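Local coordinates for protein shikimate dehydrogenase (PDB 3U62) that probably catalyses the reversible NADPH-linked reduction of 3-dehydroshikimate to shikimate, a step on the way to chorismate and the aromatic amino acids, at residues V107-G115 with V163-T174; L193-D203 with V215-F225. One frame throughout, in Å; residues are numbered along the deposited sequence.

Contact 1. Residues V107-G115 with V163-T174; sequences VKEPVVVVG and VVKKAKSLFNTT
Val112 and Leu170 lie on one face of two neighbouring parallel strands, 111-114 and 169-172, at the middle of the Rossmann-type sheet. This is the tight part. Val112 spreads its two methyls: CG1, anti to the backbone N (chi1 175°), meets Leu170 CD1 at 3.7 Å, while CG2 reaches Ala167 CB at 3.6 Å. A beta-branched valine suits such a strand because its two methyls reach two neighbours at once. On the other face Val111 CG1 packs obliquely against Phe171, whose ring also stacks with Tyr197 of the next strand.

The end at Lys108 and Lys168 is looser and faces solvent. Their CB atoms touch at 3.7 Å; the chain of Lys108 then leads away, while that of exposed Lys168 runs extended over Glu109 O. Here Ser169 OG donates to Lys108 O (2.7 Å), in the carbonyl plane on a lone pair, and a water links the same hydroxyl to Lys108 N.

At the opposite end, Val114 O takes two bonds from Thr173, from OG1 at 2.6 Å and from N at 3.0 Å. A valine in place of Thr173 would probably leave Val114 O with the backbone N-H alone of this pair, less firmly held. The two bonds probably fix the end of the strand just before Gly115, whose backbone angles call for glycine and which opens the predicted NADP(+)-binding turn.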
loop_
_atom_site.group_PDB
_atom_site.type_symbol
_atom_site.label_atom_id
_atom_site.label_comp_id
_atom_site.label_asym_id
_atom_site.label_seq_id
_atom_site.Cartn_x
_atom_site.Cartn_y
_atom_site.Cartn_z
ATOM N N VAL A 107 -17.490 3.639 -3.452
ATOM C CA VAL A 107 -16.669 4.665 -2.815
ATOM C C VAL A 107 -17.327 6.028 -3.017
ATOM O O VAL A 107 -17.370 6.555 -4.132
ATOM C CB VAL A 107 -15.209 4.658 -3.342
ATOM C CG1 VAL A 107 -14.422 5.836 -2.782
ATOM C CG2 VAL A 107 -14.519 3.354 -2.973
ATOM N N LYS A 108 -17.854 6.578 -1.927
ATOM C CA LYS A 108 -18.555 7.858 -1.966
ATOM C C LYS A 108 -17.578 9.032 -1.925
ATOM O O LYS A 108 -16.531 8.963 -1.275
ATOM C CB LYS A 108 -19.577 7.950 -0.829
ATOM C CG LYS A 108 -20.736 6.969 -0.956
ATOM C CD LYS A 108 -21.738 7.138 0.175
ATOM C CE LYS A 108 -22.868 6.130 0.063
ATOM N NZ LYS A 108 -23.769 6.170 1.256
ATOM N N GLU A 109 -17.937 10.104 -2.626
ATOM C CA GLU A 109 -17.076 11.272 -2.793
ATOM C C GLU A 109 -17.651 12.495 -2.085
ATOM O O GLU A 109 -18.861 12.555 -1.850
ATOM C CB GLU A 109 -16.906 11.586 -4.277
ATOM C CG GLU A 109 -16.231 10.488 -5.070
ATOM C CD GLU A 109 -16.248 10.759 -6.558
ATOM O OE1 GLU A 109 -16.609 9.839 -7.322
ATOM O OE2 GLU A 109 -15.905 11.888 -6.973
ATOM N N PRO A 110 -16.798 13.486 -1.749
ATOM C CA PRO A 110 -15.347 13.575 -1.976
ATOM C C PRO A 110 -14.536 12.562 -1.176
ATOM O O PRO A 110 -14.976 12.099 -0.120
ATOM C CB PRO A 110 -15.008 14.994 -1.506
ATOM C CG PRO A 110 -16.298 15.735 -1.581
ATOM C CD PRO A 110 -17.322 14.736 -1.174
ATOM N N VAL A 111 -13.354 12.237 -1.693
ATOM C CA VAL A 111 -12.445 11.298 -1.049
ATOM C C VAL A 111 -11.188 12.030 -0.590
ATOM O O VAL A 111 -10.546 12.729 -1.378
ATOM C CB VAL A 111 -12.052 10.146 -2.008
ATOM C CG1 VAL A 111 -11.126 9.159 -1.315
ATOM C CG2 VAL A 111 -13.293 9.429 -2.527
ATOM N N VAL A 112 -10.848 11.872 0.687
ATOM C CA VAL A 112 -9.608 12.421 1.233
ATOM C C VAL A 112 -8.550 11.318 1.303
ATOM O O VAL A 112 -8.806 10.227 1.823
ATOM C CB VAL A 112 -9.818 13.055 2.639
ATOM C CG1 VAL A 112 -8.491 13.504 3.243
ATOM C CG2 VAL A 112 -10.767 14.239 2.549
ATOM N N VAL A 113 -7.373 11.614 0.761
ATOM C CA VAL A 113 -6.227 10.713 0.822
ATOM C C VAL A 113 -5.137 11.380 1.658
ATOM O O VAL A 113 -4.644 12.452 1.302
ATOM C CB VAL A 113 -5.690 10.377 -0.595
ATOM C CG1 VAL A 113 -4.452 9.490 -0.513
ATOM C CG2 VAL A 113 -6.769 9.706 -1.438
ATOM N N VAL A 114 -4.776 10.753 2.776
ATOM C CA VAL A 114 -3.734 11.283 3.655
ATOM C C VAL A 114 -2.379 10.717 3.244
ATOM O O VAL A 114 -2.182 9.500 3.232
ATOM C CB VAL A 114 -4.009 10.982 5.151
ATOM C CG1 VAL A 114 -3.006 11.709 6.043
ATOM C CG2 VAL A 114 -5.426 11.376 5.528
ATOM N N GLY A 115 -1.457 11.614 2.905
ATOM C CA GLY A 115 -0.137 11.232 2.415
ATOM C C GLY A 115 0.011 11.472 0.925
ATOM O O GLY A 115 -0.983 11.603 0.206
ATOM N N VAL A 163 -11.204 19.494 6.070
ATOM C CA VAL A 163 -11.469 18.876 4.767
ATOM C C VAL A 163 -12.231 17.551 4.887
ATOM O O VAL A 163 -13.074 17.243 4.038
ATOM C CB VAL A 163 -10.191 18.712 3.882
ATOM C CG1 VAL A 163 -9.557 20.070 3.583
ATOM C CG2 VAL A 163 -9.184 17.766 4.519
ATOM N N VAL A 164 -11.941 16.783 5.938
ATOM C CA VAL A 164 -12.633 15.512 6.182
ATOM C C VAL A 164 -14.118 15.746 6.486
ATOM O O VAL A 164 -14.972 14.948 6.087
ATOM C CB VAL A 164 -11.948 14.679 7.304
ATOM C CG1 VAL A 164 -12.812 13.494 7.729
ATOM C CG2 VAL A 164 -10.588 14.183 6.839
ATOM N N LYS A 165 -14.416 16.851 7.168
ATOM C CA LYS A 165 -15.794 17.249 7.462
ATOM C C LYS A 165 -16.649 17.368 6.191
ATOM O O LYS A 165 -17.851 17.093 6.218
ATOM C CB LYS A 165 -15.803 18.567 8.249
ATOM C CG LYS A 165 -17.182 19.100 8.640
ATOM C CD LYS A 165 -17.875 18.216 9.671
ATOM C CE LYS A 165 -19.265 18.738 9.989
ATOM N NZ LYS A 165 -19.985 17.862 10.954
ATOM N N LYS A 166 -16.017 17.762 5.085
ATOM C CA LYS A 166 -16.704 17.959 3.803
ATOM C C LYS A 166 -16.632 16.736 2.879
ATOM O O LYS A 166 -17.100 16.781 1.737
ATOM C CB LYS A 166 -16.138 19.192 3.085
ATOM C CG LYS A 166 -16.412 20.515 3.790
ATOM C CD LYS A 166 -15.928 21.713 2.971
ATOM C CE LYS A 166 -16.360 23.021 3.678
ATOM N NZ LYS A 166 -15.977 24.229 2.892
ATOM N N ALA A 167 -16.058 15.646 3.385
ATOM C CA ALA A 167 -15.820 14.445 2.585
ATOM C C ALA A 167 -16.701 13.269 3.002
ATOM O O ALA A 167 -17.359 13.311 4.045
ATOM C CB ALA A 167 -14.352 14.056 2.650
ATOM N N LYS A 168 -16.699 12.222 2.179
ATOM C CA LYS A 168 -17.468 11.010 2.461
ATOM C C LYS A 168 -16.591 9.771 2.645
ATOM O O LYS A 168 -17.026 8.789 3.250
ATOM C CB LYS A 168 -18.518 10.767 1.373
ATOM C CG LYS A 168 -19.653 11.780 1.374
ATOM C CD LYS A 168 -20.840 11.289 0.567
ATOM C CE LYS A 168 -21.956 12.320 0.553
ATOM N NZ LYS A 168 -23.197 11.786 -0.079
ATOM N N SER A 169 -15.365 9.818 2.128
ATOM C CA SER A 169 -14.406 8.726 2.309
ATOM C C SER A 169 -13.039 9.248 2.732
ATOM O O SER A 169 -12.604 10.310 2.282
ATOM C CB SER A 169 -14.272 7.898 1.029
ATOM O OG SER A 169 -15.515 7.323 0.658
ATOM N N LEU A 170 -12.370 8.489 3.598
ATOM C CA LEU A 170 -11.036 8.835 4.080
ATOM C C LEU A 170 -10.078 7.651 3.954
ATOM O O LEU A 170 -10.381 6.544 4.405
ATOM C CB LEU A 170 -11.096 9.312 5.537
ATOM C CG LEU A 170 -9.784 9.602 6.277
ATOM C CD1 LEU A 170 -9.074 10.815 5.693
ATOM C CD2 LEU A 170 -10.036 9.798 7.758
ATOM N N PHE A 171 -8.927 7.903 3.334
ATOM C CA PHE A 171 -7.857 6.920 3.206
ATOM C C PHE A 171 -6.612 7.426 3.925
ATOM O O PHE A 171 -6.102 8.502 3.594
ATOM C CB PHE A 171 -7.496 6.694 1.729
ATOM C CG PHE A 171 -8.515 5.906 0.948
ATOM C CD1 PHE A 171 -9.728 6.478 0.577
ATOM C CD2 PHE A 171 -8.242 4.602 0.545
ATOM C CE1 PHE A 171 -10.667 5.755 -0.157
ATOM C CE2 PHE A 171 -9.177 3.871 -0.191
ATOM C CZ PHE A 171 -10.390 4.451 -0.542
ATOM N N ASN A 172 -6.124 6.671 4.908
ATOM C CA ASN A 172 -4.779 6.912 5.418
ATOM C C ASN A 172 -3.786 6.048 4.661
ATOM O O ASN A 172 -3.931 4.823 4.616
ATOM C CB ASN A 172 -4.651 6.636 6.917
ATOM C CG ASN A 172 -3.202 6.696 7.393
ATOM O OD1 ASN A 172 -2.666 5.727 7.932
ATOM N ND2 ASN A 172 -2.551 7.837 7.170
ATOM N N THR A 173 -2.779 6.685 4.069
ATOM C CA THR A 173 -1.742 5.964 3.329
ATOM C C THR A 173 -0.355 6.158 3.951
ATOM O O THR A 173 0.645 5.644 3.438
ATOM C CB THR A 173 -1.704 6.355 1.832
ATOM O OG1 THR A 173 -1.123 7.658 1.687
ATOM C CG2 THR A 173 -3.106 6.349 1.224
ATOM N N THR A 174 -0.306 6.898 5.058
ATOM C CA THR A 174 0.944 7.181 5.762
ATOM C C THR A 174 1.250 6.102 6.796
ATOM O O THR A 174 0.455 5.179 7.006
ATOM C CB THR A 174 0.899 8.547 6.493
ATOM O OG1 THR A 174 0.007 8.465 7.614
ATOM C CG2 THR A 174 0.442 9.660 5.561
HETATM O O HOH W 1 -17.526 5.562 0.563
#

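Contact 2. Residues L193-D203 with V215-F225; sequences LSLVYDVIYFD and VKHIIKGNLMF
Val196 N donates to His217 O, one of the bonds that join strands 195-198 and 217-219, the two parallel strands of a right-handed beta-alpha-beta crossover through helix 205-213, at one edge of the Rossmann-type sheet. The backbone bonds run from His217 N to Ser194 O through to Asp198 N to Ile219 O. Beyond them Gly221 N reaches Ile200 O at 2.9 Å, well above the carbonyl plane. Any side chain at Gly221 would collide with Val199 O, so glycine is needed for the chains to close up where the predicted cofactor and shikimate residues gather.

Apolar contacts lie on both faces of the strand pair. Leu195 CD1 meets Ile219 CD1 at 3.7 Å, and Ile219 CG2 lies 3.7 Å from Tyr197 CE1; the beta-branched isoleucine thus serves two neighbours with two different branches. On the other face the side chains of Val196 and Val215 cross at about a right angle, CG2 of the first against CG1 of the second. Beyond the strands, Tyr201, predicted to bind shikimate, sets its ring against Asn222 CA and CB, with ring and amide planes 86° apart; Asn222 ND2 donates to Val251 O.

Polar groups gather at the C-terminal ends of the strands. Asp198 OD1 accepts from Ile200 N in an Asx turn, while its OD2 is hydrogen-bonded to Thr204 OG1. In Tyr197, CG anti to the backbone N (chi1 -167°) sends the ring over toward Ile219 and the OH to Met224 CB; that OH is hydrogen-bonded to Ser101 OG, and a water joins it to Lys220 O and Met224 N.

A salt bridge lies at the exposed margin. Asp203 has a second one through OD2, with Arg211, and Lys220, its chain bent at chi3 (-66°), completes the first by bringing NZ to within 3.2 Å of Asp203 OD1, from above the carboxylate plane.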
loop_
_atom_site.group_PDB
_atom_site.type_symbol
_atom_site.label_atom_id
_atom_site.label_comp_id
_atom_site.label_asym_id
_atom_site.label_seq_id
_atom_site.Cartn_x
_atom_site.Cartn_y
_atom_site.Cartn_z
ATOM N N LEU A 193 -18.592 10.060 7.691
ATOM C CA LEU A 193 -17.929 9.367 6.593
ATOM C C LEU A 193 -18.619 8.026 6.360
ATOM O O LEU A 193 -19.130 7.410 7.301
ATOM C CB LEU A 193 -16.447 9.137 6.898
ATOM C CG LEU A 193 -15.512 10.346 7.024
ATOM C CD1 LEU A 193 -14.181 9.913 7.610
ATOM C CD2 LEU A 193 -15.302 11.052 5.689
ATOM N N SER A 194 -18.632 7.582 5.108
ATOM C CA SER A 194 -19.156 6.260 4.773
ATOM C C SER A 194 -18.042 5.219 4.668
ATOM O O SER A 194 -18.303 4.016 4.744
ATOM C CB SER A 194 -19.975 6.307 3.480
ATOM O OG SER A 194 -19.181 6.760 2.385
ATOM N N LEU A 195 -16.808 5.687 4.496
ATOM C CA LEU A 195 -15.646 4.805 4.417
ATOM C C LEU A 195 -14.434 5.381 5.139
ATOM O O LEU A 195 -14.039 6.524 4.899
ATOM C CB LEU A 195 -15.290 4.503 2.953
ATOM C CG LEU A 195 -13.987 3.743 2.647
ATOM C CD1 LEU A 195 -14.042 2.295 3.123
ATOM C CD2 LEU A 195 -13.670 3.803 1.162
ATOM N N VAL A 196 -13.865 4.580 6.036
ATOM C CA VAL A 196 -12.554 4.858 6.614
ATOM C C VAL A 196 -11.633 3.703 6.228
ATOM O O VAL A 196 -11.885 2.545 6.575
ATOM C CB VAL A 196 -12.612 5.039 8.152
ATOM C CG1 VAL A 196 -11.207 5.067 8.756
ATOM C CG2 VAL A 196 -13.369 6.314 8.514
ATOM N N TYR A 197 -10.577 4.035 5.494
ATOM C CA TYR A 197 -9.665 3.051 4.937
ATOM C C TYR A 197 -8.257 3.364 5.420
ATOM O O TYR A 197 -7.785 4.495 5.288
ATOM C CB TYR A 197 -9.740 3.107 3.407
ATOM C CG TYR A 197 -9.088 1.961 2.656
ATOM C CD1 TYR A 197 -9.863 1.029 1.963
ATOM C CD2 TYR A 197 -7.699 1.830 2.601
ATOM C CE1 TYR A 197 -9.274 -0.016 1.255
ATOM C CE2 TYR A 197 -7.101 0.789 1.899
ATOM C CZ TYR A 197 -7.893 -0.128 1.228
ATOM O OH TYR A 197 -7.301 -1.157 0.534
ATOM N N ASP A 198 -7.594 2.365 5.990
ATOM C CA ASP A 198 -6.228 2.526 6.469
ATOM C C ASP A 198 -5.355 1.462 5.821
ATOM O O ASP A 198 -5.669 0.274 5.887
ATOM C CB ASP A 198 -6.186 2.405 7.997
ATOM C CG ASP A 198 -4.977 3.094 8.614
ATOM O OD1 ASP A 198 -3.892 3.101 7.993
ATOM O OD2 ASP A 198 -5.112 3.627 9.737
ATOM N N VAL A 199 -4.265 1.889 5.186
ATOM C CA VAL A 199 -3.348 0.950 4.534
ATOM C C VAL A 199 -2.547 0.142 5.554
ATOM O O VAL A 199 -1.961 -0.891 5.213
ATOM C CB VAL A 199 -2.382 1.640 3.526
ATOM C CG1 VAL A 199 -3.164 2.396 2.451
ATOM C CG2 VAL A 199 -1.394 2.563 4.246
ATOM N N ILE A 200 -2.518 0.622 6.798
ATOM C CA ILE A 200 -1.840 -0.082 7.881
ATOM C C ILE A 200 -2.586 -1.373 8.203
ATOM O O ILE A 200 -3.813 -1.390 8.348
ATOM C CB ILE A 200 -1.647 0.808 9.134
ATOM C CG1 ILE A 200 -0.787 2.026 8.776
ATOM C CG2 ILE A 200 -0.993 0.017 10.272
ATOM C CD1 ILE A 200 -0.866 3.173 9.767
ATOM N N TYR A 201 -1.809 -2.446 8.296
ATOM C CA TYR A 201 -2.302 -3.811 8.378
ATOM C C TYR A 201 -3.137 -4.098 9.635
ATOM O O TYR A 201 -4.113 -4.849 9.580
ATOM C CB TYR A 201 -1.101 -4.762 8.279
ATOM C CG TYR A 201 -1.442 -6.216 8.439
ATOM C CD1 TYR A 201 -1.379 -6.826 9.693
ATOM C CD2 TYR A 201 -1.835 -6.986 7.346
ATOM C CE1 TYR A 201 -1.699 -8.163 9.856
ATOM C CE2 TYR A 201 -2.160 -8.331 7.499
ATOM C CZ TYR A 201 -2.086 -8.910 8.758
ATOM O OH TYR A 201 -2.398 -10.238 8.933
ATOM N N PHE A 202 -2.748 -3.488 10.753
ATOM C CA PHE A 202 -3.360 -3.746 12.060
ATOM C C PHE A 202 -4.188 -2.551 12.544
ATOM O O PHE A 202 -4.142 -1.476 11.941
ATOM C CB PHE A 202 -2.278 -4.108 13.092
ATOM C CG PHE A 202 -1.060 -3.213 13.050
ATOM C CD1 PHE A 202 -1.042 -2.001 13.739
ATOM C CD2 PHE A 202 0.076 -3.590 12.336
ATOM C CE1 PHE A 202 0.080 -1.174 13.706
ATOM C CE2 PHE A 202 1.205 -2.770 12.297
ATOM C CZ PHE A 202 1.206 -1.560 12.985
ATOM N N ASP A 203 -4.942 -2.753 13.628
ATOM C CA ASP A 203 -5.768 -1.699 14.217
ATOM C C ASP A 203 -4.955 -0.456 14.548
ATOM O O ASP A 203 -3.916 -0.530 15.213
ATOM C CB ASP A 203 -6.475 -2.194 15.484
ATOM C CG ASP A 203 -7.717 -3.019 15.191
ATOM O OD1 ASP A 203 -8.061 -3.229 14.007
ATOM O OD2 ASP A 203 -8.361 -3.466 16.165
ATOM N N VAL A 215 -18.991 4.180 11.496
ATOM C CA VAL A 215 -18.741 4.380 10.067
ATOM C C VAL A 215 -19.083 3.089 9.317
ATOM O O VAL A 215 -18.657 2.004 9.719
ATOM C CB VAL A 215 -17.275 4.815 9.799
ATOM C CG1 VAL A 215 -16.961 4.828 8.307
ATOM C CG2 VAL A 215 -17.007 6.184 10.404
ATOM N N LYS A 216 -19.864 3.219 8.243
ATOM C CA LYS A 216 -20.386 2.073 7.492
ATOM C C LYS A 216 -19.312 1.044 7.136
ATOM O O LYS A 216 -19.398 -0.117 7.546
ATOM C CB LYS A 216 -21.114 2.549 6.229
ATOM C CG LYS A 216 -21.812 1.443 5.447
ATOM C CD LYS A 216 -22.504 2.002 4.218
ATOM C CE LYS A 216 -23.321 0.939 3.507
ATOM N NZ LYS A 216 -24.054 1.496 2.332
ATOM N N HIS A 217 -18.308 1.473 6.376
ATOM C CA HIS A 217 -17.199 0.600 6.009
ATOM C C HIS A 217 -15.897 1.070 6.630
ATOM O O HIS A 217 -15.468 2.209 6.428
ATOM C CB HIS A 217 -17.040 0.512 4.493
ATOM C CG HIS A 217 -18.212 -0.099 3.794
ATOM N ND1 HIS A 217 -18.652 -1.380 4.048
ATOM C CD2 HIS A 217 -19.016 0.390 2.820
ATOM C CE1 HIS A 217 -19.688 -1.646 3.273
ATOM N NE2 HIS A 217 -19.929 -0.588 2.520
ATOM N N ILE A 218 -15.279 0.178 7.396
ATOM C CA ILE A 218 -13.982 0.436 8.002
ATOM C C ILE A 218 -13.038 -0.678 7.573
ATOM O O ILE A 218 -13.152 -1.820 8.034
ATOM C CB ILE A 218 -14.076 0.531 9.539
ATOM C CG1 ILE A 218 -15.085 1.611 9.936
ATOM C CG2 ILE A 218 -12.707 0.834 10.144
ATOM C CD1 ILE A 218 -15.805 1.341 11.247
ATOM N N ILE A 219 -12.120 -0.338 6.675
ATOM C CA ILE A 219 -11.251 -1.327 6.053
ATOM C C ILE A 219 -9.789 -1.059 6.410
ATOM O O ILE A 219 -9.255 0.010 6.111
ATOM C CB ILE A 219 -11.449 -1.360 4.508
ATOM C CG1 ILE A 219 -12.909 -1.691 4.165
ATOM C CG2 ILE A 219 -10.504 -2.369 3.859
ATOM C CD1 ILE A 219 -13.329 -1.337 2.729
ATOM N N LYS A 220 -9.159 -2.033 7.067
ATOM C CA LYS A 220 -7.729 -1.969 7.371
ATOM C C LYS A 220 -6.919 -2.491 6.188
ATOM O O LYS A 220 -7.482 -2.916 5.177
ATOM C CB LYS A 220 -7.381 -2.785 8.620
ATOM C CG LYS A 220 -8.199 -2.485 9.863
ATOM C CD LYS A 220 -7.693 -3.305 11.046
ATOM C CE LYS A 220 -7.924 -4.806 10.856
ATOM N NZ LYS A 220 -7.357 -5.598 11.984
ATOM N N GLY A 221 -5.597 -2.474 6.329
ATOM C CA GLY A 221 -4.696 -2.822 5.233
ATOM C C GLY A 221 -4.565 -4.297 4.898
ATOM O O GLY A 221 -3.819 -4.655 3.983
ATOM N N ASN A 222 -5.282 -5.153 5.626
ATOM C CA ASN A 222 -5.171 -6.600 5.431
ATOM C C ASN A 222 -5.696 -7.103 4.082
ATOM O O ASN A 222 -5.098 -8.006 3.488
ATOM C CB ASN A 222 -5.802 -7.375 6.595
ATOM C CG ASN A 222 -7.279 -7.072 6.777
ATOM O OD1 ASN A 222 -7.743 -5.961 6.511
ATOM N ND2 ASN A 222 -8.029 -8.064 7.244
ATOM N N LEU A 223 -6.804 -6.532 3.605
ATOM C CA LEU A 223 -7.350 -6.893 2.290
ATOM C C LEU A 223 -6.432 -6.444 1.155
ATOM O O LEU A 223 -6.188 -7.203 0.213
ATOM C CB LEU A 223 -8.754 -6.309 2.092
ATOM C CG LEU A 223 -9.964 -7.082 2.631
ATOM C CD1 LEU A 223 -11.202 -6.193 2.599
ATOM C CD2 LEU A 223 -10.210 -8.368 1.836
ATOM N N MET A 224 -5.933 -5.213 1.255
ATOM C CA MET A 224 -4.965 -4.671 0.302
ATOM C C MET A 224 -3.720 -5.554 0.237
ATOM O O MET A 224 -3.233 -5.862 -0.853
ATOM C CB MET A 224 -4.588 -3.236 0.685
ATOM C CG MET A 224 -3.601 -2.553 -0.252
ATOM S SD MET A 224 -3.111 -0.935 0.375
ATOM C CE MET A 224 -1.843 -0.479 -0.807
ATOM N N PHE A 225 -3.222 -5.959 1.404
ATOM C CA PHE A 225 -2.066 -6.849 1.491
ATOM C C PHE A 225 -2.337 -8.195 0.820
ATOM O O PHE A 225 -1.506 -8.694 0.061
ATOM C CB PHE A 225 -1.638 -7.069 2.948
ATOM C CG PHE A 225 -0.519 -8.060 3.094
ATOM C CD1 PHE A 225 0.806 -7.656 2.952
ATOM C CD2 PHE A 225 -0.788 -9.404 3.341
ATOM C CE1 PHE A 225 1.847 -8.571 3.069
ATOM C CE2 PHE A 225 0.246 -10.327 3.457
ATOM C CZ PHE A 225 1.567 -9.912 3.321
HETATM O O HOH W 2 -21.213 5.632 7.524
HETATM O O HOH W 3 -7.547 -3.200 2.442
HETATM O O HOH W 4 -1.753 -3.015 3.323
HETATM O O HOH W 5 -4.904 -7.016 11.180
#

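In the fold
From the N terminus the chain first builds the mixed sheet of the substrate-binding domain, then enters the parallel sheet at strand 111-114. Strands 135-139 and 153-156 add on one flank before the chain returns through helix 160-165, and strand 169-172 closes contact 1 on the other flank of the first strand, across 47 intervening residues. Contact 2 follows in series, neither nesting in contact 1 nor crossing it: its segments close a short loop of 11 residues, mostly helix 205-213. Strands 169-172 and 195-198 are neighbours, with Leu170 O 2.7 Å from Tyr197 N, so the two contacts join four adjacent strands of the six, from 111-114 at the centre to 217-219 at the edge.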